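PDB 3KF6: protein ten1 from Schizosaccharomyces pombe, which is required for telomere maintenance, working with its partner Stn1 at chromosome ends, and probably binds single-stranded telomeric DNA. Local coordinates for residues I10-I15 with L24-C29; L40-S45 with H63-I68. All coordinates share one frame; numbering follows the deposited sequence.

Interaction 1 (I10-I15 with L24-C29)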
ATOM      1  N   ILE B  10      -3.569  -5.875   8.817  1.00 15.43           N
ATOM      2  CA  ILE B  10      -4.309  -6.553   9.881  1.00 16.11           C
ATOM      3  C   ILE B  10      -4.682  -5.641  11.047  1.00 16.55           C
ATOM      4  O   ILE B  10      -4.343  -4.465  11.067  1.00 15.41           O
ATOM      5  CB  ILE B  10      -3.470  -7.688  10.475  1.00 16.95           C
ATOM      6  CG1 ILE B  10      -2.183  -7.107  11.070  1.00 20.06           C
ATOM      7  CG2 ILE B  10      -3.133  -8.715   9.406  1.00 20.11           C
ATOM      8  CD1 ILE B  10      -1.350  -8.117  11.841  1.00 20.24           C
ATOM      9  N   PHE B  11      -5.390  -6.208  12.020  1.00 16.90           N
ATOM     10  CA  PHE B  11      -5.752  -5.473  13.222  1.00 17.95           C
ATOM     11  C   PHE B  11      -4.717  -5.881  14.256  1.00 17.88           C
ATOM     12  O   PHE B  11      -4.082  -6.926  14.122  1.00 17.71           O
ATOM     13  CB  PHE B  11      -7.140  -5.881  13.731  1.00 20.55           C
ATOM     14  CG  PHE B  11      -8.257  -5.525  12.803  1.00 20.70           C
ATOM     15  CD1 PHE B  11      -8.843  -6.497  12.001  1.00 22.69           C
ATOM     16  CD2 PHE B  11      -8.719  -4.217  12.722  1.00 23.05           C
ATOM     17  CE1 PHE B  11      -9.880  -6.170  11.129  1.00 23.49           C
ATOM     18  CE2 PHE B  11      -9.754  -3.880  11.853  1.00 22.89           C
ATOM     19  CZ  PHE B  11     -10.336  -4.861  11.056  1.00 22.64           C
ATOM     20  N   ILE B  12      -4.534  -5.059  15.283  1.00 18.01           N
ATOM     21  CA  ILE B  12      -3.566  -5.391  16.312  1.00 19.03           C
ATOM     22  C   ILE B  12      -3.897  -6.737  16.952  1.00 20.28           C
ATOM     23  O   ILE B  12      -2.996  -7.517  17.265  1.00 20.50           O
ATOM     24  CB  ILE B  12      -3.503  -4.287  17.388  1.00 18.68           C
ATOM     25  CG1 ILE B  12      -2.758  -3.073  16.814  1.00 17.37           C
ATOM     26  CG2 ILE B  12      -2.807  -4.808  18.651  1.00 20.54           C
ATOM     27  CD1 ILE B  12      -2.659  -1.899  17.766  1.00 19.44           C
ATOM     28  N   ASN B  13      -5.187  -7.017  17.123  1.00 22.06           N
ATOM     29  CA  ASN B  13      -5.609  -8.275  17.729  1.00 25.21           C
ATOM     30  C   ASN B  13      -5.257  -9.510  16.898  1.00 24.91           C
ATOM     31  O   ASN B  13      -5.456 -10.638  17.354  1.00 26.43           O
ATOM     32  CB  ASN B  13      -7.119  -8.256  18.010  1.00 26.33           C
ATOM     33  CG  ASN B  13      -7.955  -8.139  16.750  1.00 28.67           C
ATOM     34  OD1 ASN B  13      -7.813  -8.933  15.821  1.00 29.90           O
ATOM     35  ND2 ASN B  13      -8.845  -7.150  16.720  1.00 31.49           N
ATOM     36  N   GLN B  14      -4.736  -9.308  15.690  1.00 24.38           N
ATOM     37  CA  GLN B  14      -4.369 -10.429  14.822  1.00 22.69           C
ATOM     38  C   GLN B  14      -2.862 -10.622  14.723  1.00 24.06           C
ATOM     39  O   GLN B  14      -2.388 -11.571  14.103  1.00 24.21           O
ATOM     40  CB  GLN B  14      -4.924 -10.225  13.406  1.00 23.03           C
ATOM     41  CG  GLN B  14      -6.429 -10.076  13.322  1.00 23.03           C
ATOM     42  CD  GLN B  14      -6.884  -9.734  11.916  1.00 25.77           C
ATOM     43  OE1 GLN B  14      -6.402  -8.771  11.317  1.00 24.27           O
ATOM     44  NE2 GLN B  14      -7.815 -10.521  11.381  1.00 23.47           N
ATOM     45  N   ILE B  15      -2.100  -9.720  15.329  1.00 24.16           N
ATOM     46  CA  ILE B  15      -0.650  -9.818  15.263  1.00 23.40           C
ATOM     47  C   ILE B  15      -0.116 -11.163  15.753  1.00 25.73           C
ATOM     48  O   ILE B  15       0.796 -11.724  15.149  1.00 23.09           O
ATOM     49  CB  ILE B  15       0.017  -8.675  16.056  1.00 23.62           C
ATOM     50  CG1 ILE B  15      -0.289  -7.341  15.368  1.00 23.90           C
ATOM     51  CG2 ILE B  15       1.521  -8.894  16.130  1.00 24.16           C
ATOM     52  CD1 ILE B  15       0.206  -6.120  16.122  1.00 21.99           C
ATOM     53  N   LEU B  24       4.039  -6.479   8.610  1.00 17.20           N
ATOM     54  CA  LEU B  24       2.646  -6.201   8.937  1.00 15.67           C
ATOM     55  C   LEU B  24       2.333  -4.713   8.910  1.00 16.13           C
ATOM     56  O   LEU B  24       3.198  -3.890   9.183  1.00 18.26           O
ATOM     57  CB  LEU B  24       2.334  -6.706  10.349  1.00 18.22           C
ATOM     58  CG  LEU B  24       2.770  -8.121  10.731  1.00 17.48           C
ATOM     59  CD1 LEU B  24       2.591  -8.323  12.238  1.00 20.46           C
ATOM     60  CD2 LEU B  24       1.951  -9.131   9.943  1.00 18.85           C
ATOM     61  N   ARG B  25       1.095  -4.379   8.575  1.00 14.98           N
ATOM     62  CA  ARG B  25       0.666  -2.986   8.608  1.00 15.23           C
ATOM     63  C   ARG B  25      -0.588  -2.923   9.470  1.00 15.90           C
ATOM     64  O   ARG B  25      -1.534  -3.688   9.260  1.00 14.88           O
ATOM     65  CB  ARG B  25       0.360  -2.431   7.213  1.00 13.08           C
ATOM     66  CG  ARG B  25      -0.262  -1.042   7.327  1.00 11.44           C
ATOM     67  CD  ARG B  25      -0.644  -0.426   6.003  1.00 14.84           C
ATOM     68  NE  ARG B  25      -1.538   0.712   6.214  1.00 15.69           N
ATOM     69  CZ  ARG B  25      -1.870   1.586   5.268  1.00 17.47           C
ATOM     70  NH1 ARG B  25      -1.381   1.458   4.038  1.00 15.61           N
ATOM     71  NH2 ARG B  25      -2.697   2.584   5.552  1.00 19.15           N
ATOM     72  N   PHE B  26      -0.595  -2.021  10.449  1.00 14.33           N
ATOM     73  CA  PHE B  26      -1.744  -1.883  11.330  1.00 14.52           C
ATOM     74  C   PHE B  26      -1.845  -0.487  11.926  1.00 14.73           C
ATOM     75  O   PHE B  26      -0.881   0.285  11.911  1.00 14.59           O
ATOM     76  CB  PHE B  26      -1.683  -2.922  12.461  1.00 15.45           C
ATOM     77  CG  PHE B  26      -0.401  -2.898  13.241  1.00 17.15           C
ATOM     78  CD1 PHE B  26       0.693  -3.644  12.829  1.00 17.18           C
ATOM     79  CD2 PHE B  26      -0.286  -2.115  14.387  1.00 17.25           C
ATOM     80  CE1 PHE B  26       1.893  -3.615  13.546  1.00 18.34           C
ATOM     81  CE2 PHE B  26       0.909  -2.075  15.109  1.00 18.75           C
ATOM     82  CZ  PHE B  26       1.996  -2.826  14.686  1.00 18.45           C
ATOM     83  N   LEU B  27      -3.027  -0.181  12.447  1.00 13.74           N
ATOM     84  CA  LEU B  27      -3.307   1.107  13.065  1.00 15.32           C
ATOM     85  C   LEU B  27      -3.420   0.888  14.569  1.00 16.15           C
ATOM     86  O   LEU B  27      -4.002  -0.099  15.019  1.00 17.10           O
ATOM     87  CB  LEU B  27      -4.619   1.660  12.498  1.00 19.55           C
ATOM     88  CG  LEU B  27      -5.178   2.962  13.064  1.00 24.62           C
ATOM     89  CD1 LEU B  27      -4.227   4.109  12.776  1.00 26.76           C
ATOM     90  CD2 LEU B  27      -6.542   3.230  12.438  1.00 28.71           C
ATOM     91  N   GLY B  28      -2.864   1.807  15.349  1.00 16.22           N
ATOM     92  CA  GLY B  28      -2.924   1.663  16.791  1.00 17.79           C
ATOM     93  C   GLY B  28      -2.979   2.996  17.505  1.00 19.34           C
ATOM     94  O   GLY B  28      -2.572   4.026  16.957  1.00 17.40           O
ATOM     95  N   CYS B  29      -3.479   2.967  18.738  1.00 18.61           N
ATOM     96  CA  CYS B  29      -3.613   4.164  19.557  1.00 19.31           C
ATOM     97  C   CYS B  29      -2.499   4.212  20.606  1.00 19.42           C
ATOM     98  O   CYS B  29      -2.283   3.241  21.337  1.00 17.57           O
ATOM     99  CB  CYS B  29      -4.983   4.150  20.232  1.00 22.19           C
ATOM    100  SG  CYS B  29      -5.360   5.637  21.143  1.00 26.15           S
TER
HETATM  101  O   HOH W   1      -5.158  -2.050  11.804  1.00 16.74           O
HETATM  102  O   HOH W   2      -5.574  -2.309  14.788  1.00 19.03           O

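Interaction 2 (L40-S45 with H63-I68)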
ATOM      1  N   LEU B  40       1.086   0.344  21.677  1.00 20.57           N
ATOM      2  CA  LEU B  40      -0.128   0.717  20.961  1.00 19.77           C
ATOM      3  C   LEU B  40      -1.269  -0.216  21.314  1.00 20.41           C
ATOM      4  O   LEU B  40      -1.067  -1.411  21.528  1.00 22.07           O
ATOM      5  CB  LEU B  40       0.092   0.667  19.451  1.00 19.70           C
ATOM      6  CG  LEU B  40       1.075   1.654  18.837  1.00 21.92           C
ATOM      7  CD1 LEU B  40       1.077   1.468  17.327  1.00 22.00           C
ATOM      8  CD2 LEU B  40       0.673   3.076  19.181  1.00 22.48           C
ATOM      9  N   ILE B  41      -2.475   0.333  21.364  1.00 20.58           N
ATOM     10  CA  ILE B  41      -3.640  -0.470  21.689  1.00 22.63           C
ATOM     11  C   ILE B  41      -4.765  -0.221  20.700  1.00 22.36           C
ATOM     12  O   ILE B  41      -4.777   0.776  19.979  1.00 20.24           O
ATOM     13  CB  ILE B  41      -4.181  -0.146  23.101  1.00 24.51           C
ATOM     14  CG1 ILE B  41      -4.658   1.307  23.152  1.00 25.77           C
ATOM     15  CG2 ILE B  41      -3.095  -0.384  24.147  1.00 25.52           C
ATOM     16  CD1 ILE B  41      -5.294   1.702  24.471  1.00 27.86           C
ATOM     17  N   ASP B  42      -5.698  -1.159  20.672  1.00 23.79           N
ATOM     18  CA  ASP B  42      -6.880  -1.068  19.832  1.00 24.27           C
ATOM     19  C   ASP B  42      -7.905  -1.900  20.586  1.00 25.28           C
ATOM     20  O   ASP B  42      -7.879  -3.129  20.538  1.00 26.49           O
ATOM     21  CB  ASP B  42      -6.620  -1.645  18.441  1.00 25.08           C
ATOM     22  CG  ASP B  42      -7.779  -1.408  17.493  1.00 27.00           C
ATOM     23  OD1 ASP B  42      -8.621  -0.534  17.796  1.00 27.79           O
ATOM     24  OD2 ASP B  42      -7.848  -2.084  16.447  1.00 27.92           O
ATOM     25  N   GLY B  43      -8.787  -1.220  21.309  1.00 26.13           N
ATOM     26  CA  GLY B  43      -9.776  -1.929  22.096  1.00 28.47           C
ATOM     27  C   GLY B  43      -9.061  -2.612  23.249  1.00 29.21           C
ATOM     28  O   GLY B  43      -8.298  -1.974  23.978  1.00 28.87           O
ATOM     29  N   SER B  44      -9.292  -3.911  23.407  1.00 30.88           N
ATOM     30  CA  SER B  44      -8.663  -4.669  24.479  1.00 32.59           C
ATOM     31  C   SER B  44      -7.318  -5.270  24.069  1.00 32.35           C
ATOM     32  O   SER B  44      -6.645  -5.907  24.880  1.00 34.13           O
ATOM     33  CB  SER B  44      -9.605  -5.782  24.948  1.00 33.21           C
ATOM     34  OG  SER B  44     -10.005  -6.597  23.862  1.00 33.06           O
ATOM     35  N   SER B  45      -6.921  -5.064  22.814  1.00 31.63           N
ATOM     36  CA  SER B  45      -5.653  -5.606  22.328  1.00 29.71           C
ATOM     37  C   SER B  45      -4.532  -4.585  22.396  1.00 28.11           C
ATOM     38  O   SER B  45      -4.771  -3.381  22.413  1.00 28.98           O
ATOM     39  CB  SER B  45      -5.786  -6.081  20.883  1.00 31.16           C
ATOM     40  OG  SER B  45      -6.156  -5.013  20.026  1.00 36.89           O
ATOM     41  N   HIS B  63      -2.754   8.776  23.181  1.00 27.99           N
ATOM     42  CA  HIS B  63      -4.052   8.524  22.571  1.00 27.62           C
ATOM     43  C   HIS B  63      -4.172   8.904  21.098  1.00 24.25           C
ATOM     44  O   HIS B  63      -5.251   8.791  20.519  1.00 25.03           O
ATOM     45  CB  HIS B  63      -5.163   9.212  23.372  1.00 32.44           C
ATOM     46  CG  HIS B  63      -5.331   8.664  24.756  1.00 37.28           C
ATOM     47  ND1 HIS B  63      -5.558   7.328  25.001  1.00 40.40           N
ATOM     48  CD2 HIS B  63      -5.301   9.271  25.965  1.00 38.54           C
ATOM     49  CE1 HIS B  63      -5.661   7.133  26.305  1.00 40.28           C
ATOM     50  NE2 HIS B  63      -5.508   8.297  26.912  1.00 41.02           N
ATOM     51  N   GLU B  64      -3.082   9.349  20.480  1.00 24.04           N
ATOM     52  CA  GLU B  64      -3.170   9.678  19.063  1.00 22.26           C
ATOM     53  C   GLU B  64      -3.038   8.376  18.275  1.00 21.50           C
ATOM     54  O   GLU B  64      -2.458   7.397  18.762  1.00 20.37           O
ATOM     55  CB  GLU B  64      -2.089  10.675  18.642  1.00 22.43           C
ATOM     56  CG  GLU B  64      -0.687  10.123  18.495  1.00 25.33           C
ATOM     57  CD  GLU B  64       0.222  11.118  17.801  1.00 27.58           C
ATOM     58  OE1 GLU B  64      -0.022  11.396  16.610  1.00 28.33           O
ATOM     59  OE2 GLU B  64       1.166  11.631  18.436  1.00 27.67           O
ATOM     60  N   TRP B  65      -3.591   8.360  17.068  1.00 19.87           N
ATOM     61  CA  TRP B  65      -3.556   7.163  16.240  1.00 18.74           C
ATOM     62  C   TRP B  65      -2.435   7.182  15.212  1.00 18.15           C
ATOM     63  O   TRP B  65      -2.212   8.186  14.532  1.00 17.31           O
ATOM     64  CB  TRP B  65      -4.911   6.963  15.560  1.00 19.43           C
ATOM     65  CG  TRP B  65      -5.988   6.537  16.532  1.00 21.02           C
ATOM     66  CD1 TRP B  65      -6.741   7.342  17.339  1.00 22.48           C
ATOM     67  CD2 TRP B  65      -6.394   5.193  16.815  1.00 21.83           C
ATOM     68  NE1 TRP B  65      -7.592   6.582  18.107  1.00 23.09           N
ATOM     69  CE2 TRP B  65      -7.398   5.258  17.806  1.00 22.54           C
ATOM     70  CE3 TRP B  65      -6.002   3.938  16.328  1.00 20.87           C
ATOM     71  CZ2 TRP B  65      -8.018   4.114  18.320  1.00 23.45           C
ATOM     72  CZ3 TRP B  65      -6.618   2.799  16.840  1.00 22.80           C
ATOM     73  CH2 TRP B  65      -7.616   2.897  17.827  1.00 21.60           C
ATOM     74  N   LEU B  66      -1.737   6.054  15.106  1.00 16.02           N
ATOM     75  CA  LEU B  66      -0.612   5.919  14.188  1.00 14.88           C
ATOM     76  C   LEU B  66      -0.729   4.717  13.263  1.00 14.12           C
ATOM     77  O   LEU B  66      -1.250   3.676  13.660  1.00 15.73           O
ATOM     78  CB  LEU B  66       0.686   5.751  14.982  1.00 16.95           C
ATOM     79  CG  LEU B  66       1.087   6.855  15.959  1.00 16.85           C
ATOM     80  CD1 LEU B  66       2.342   6.423  16.712  1.00 18.84           C
ATOM     81  CD2 LEU B  66       1.330   8.150  15.193  1.00 18.49           C
ATOM     82  N   ASN B  67      -0.250   4.879  12.034  1.00 13.93           N
ATOM     83  CA  ASN B  67      -0.212   3.772  11.075  1.00 15.63           C
ATOM     84  C   ASN B  67       1.205   3.225  11.214  1.00 16.46           C
ATOM     85  O   ASN B  67       2.173   3.987  11.222  1.00 15.61           O
ATOM     86  CB  ASN B  67      -0.427   4.248   9.636  1.00 17.59           C
ATOM     87  CG  ASN B  67      -1.887   4.429   9.290  1.00 20.95           C
ATOM     88  OD1 ASN B  67      -2.725   3.578   9.595  1.00 23.68           O
ATOM     89  ND2 ASN B  67      -2.200   5.536   8.630  1.00 24.50           N
ATOM     90  N   ILE B  68       1.322   1.907  11.308  1.00 14.84           N
ATOM     91  CA  ILE B  68       2.611   1.259  11.490  1.00 16.05           C
ATOM     92  C   ILE B  68       2.882   0.189  10.444  1.00 14.68           C
ATOM     93  O   ILE B  68       1.994  -0.578  10.101  1.00 15.39           O
ATOM     94  CB  ILE B  68       2.674   0.534  12.869  1.00 15.59           C
ATOM     95  CG1 ILE B  68       2.535   1.545  14.010  1.00 17.26           C
ATOM     96  CG2 ILE B  68       3.978  -0.250  13.007  1.00 18.66           C
ATOM     97  CD1 ILE B  68       3.696   2.496  14.131  1.00 19.20           C
TER

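Interaction 1 (I10-I15 with L24-C29)
A water ties Ile-10 to Leu-27: it donates to Ile-10 O at 2.7 Å and accepts from Leu-27 N. A second water repeats the bridge further on, between Ile-12 N and Leu-27 O. The site belongs to an OB fold, where the loop after strand 8-9 lies against strand 23-34. The two strands pair in parallel, and the last direct bond runs from Ile-10 N to Arg-25 O at 3.0 Å. It is nearly straight, with an angle of 171° at the hydrogen. Beyond it the backbones part, and the waters take over the pairing.

Side chains fill the inner side. The Phe-26 CG sits between its backbone N and carbonyl carbon (chi1 54°), and the ring meets Ile-12 and Ile-15. Ile-15 CD1 stands over the ring centre, 3.9 Å above the plane, in a CH-pi contact. Ile-12 CG1 meets the ring obliquely, 3.6 Å from Phe-26 CD2. Ile-10 uses its carbonyl O against Phe-26 CB and its CD1 against Leu-24 CD2. Leu-24 CD1 also meets Ile-15 CG2. Val-47 and Ile-68 also touch Phe-26. An alanine in place of Phe-26 would probably leave Ile-15 CD1 and Ile-12 CG1 without the ring they pack on, opening a gap in the barrel interior.

Arg-25 CB points away from the loop, and the NH2 of this residue forms a salt bridge with Glu-132 of the Stn1 chain. Within the loop, Phe-11 N donates to Gln-14 OE1 at 2.8 Å, and Gln-102 NE2 of helix 91-103 bonds to the same oxygen. At the far end, Ile-12 CD1 rests 3.7 Å from Gly-28 CA, on the side where a CB would otherwise point.

Interaction 2 (L40-S45 with H63-I68)
Asp-42 CG is anti to its backbone N (chi1 -173°), and Trp-65 CG is anti to its own carbonyl carbon (chi1 -71°). From these starts the carboxylate and the indole come together. Asp-42 OD1 lies in the indole plane at the edge of the ring, 3.6 Å from Trp-65 CH2. The carboxylate and ring planes are 89° apart. The negative oxygen faces the C-H rim, which is probably a mildly favourable contact. Ile-41 O also comes near the same end of the indole.

Deeper in the OB-fold barrel, Leu-40 and Ile-68 reach tip to tip, with Leu-40 CD1 3.6 Å from Ile-68 CG1. No hydrogen bond joins the segments, whose strand axes stay 8.9 Å apart at an angle of 103°.

A type II' turn from Asp-42 to Ser-45 ends strand 37-42 and leads into strand 45-50, with Gly-43 at positive phi. Asp-42 O accepts from both Ser-45 N and Ser-45 OG, the latter at 2.6 Å on a lone pair.

Strand 23-34 pairs with both strands, and its Leu-27 and Cys-29 touch Trp-65. Leu-40 also packs on Val-47 and Cys-49 of strand 45-50, while Ile-68 packs on Val-80 and Ile-83 of strand 77-85.

From the N terminus, strand 8-9 runs into residues 10-15, and interaction 1 closes the short loop that leads back onto strand 23-34. The chain then turns into strand 37-42. Interaction 2 closes a longer path, through strand 45-50 and the loop after it, to strand 65-74. The two contacts follow in series and neither nest nor cross. Strand 23-34 links them, since it is the sheet neighbour of both strands of interaction 2. Phe-26 O lies 2.8 Å from Ile-68 N, and Cys-29 N lies 2.8 Å from Ile-41 O, both probable hydrogen bonds. The two contacts join the entry loop and strands 23-34, 37-42 and 65-74 of the barrel.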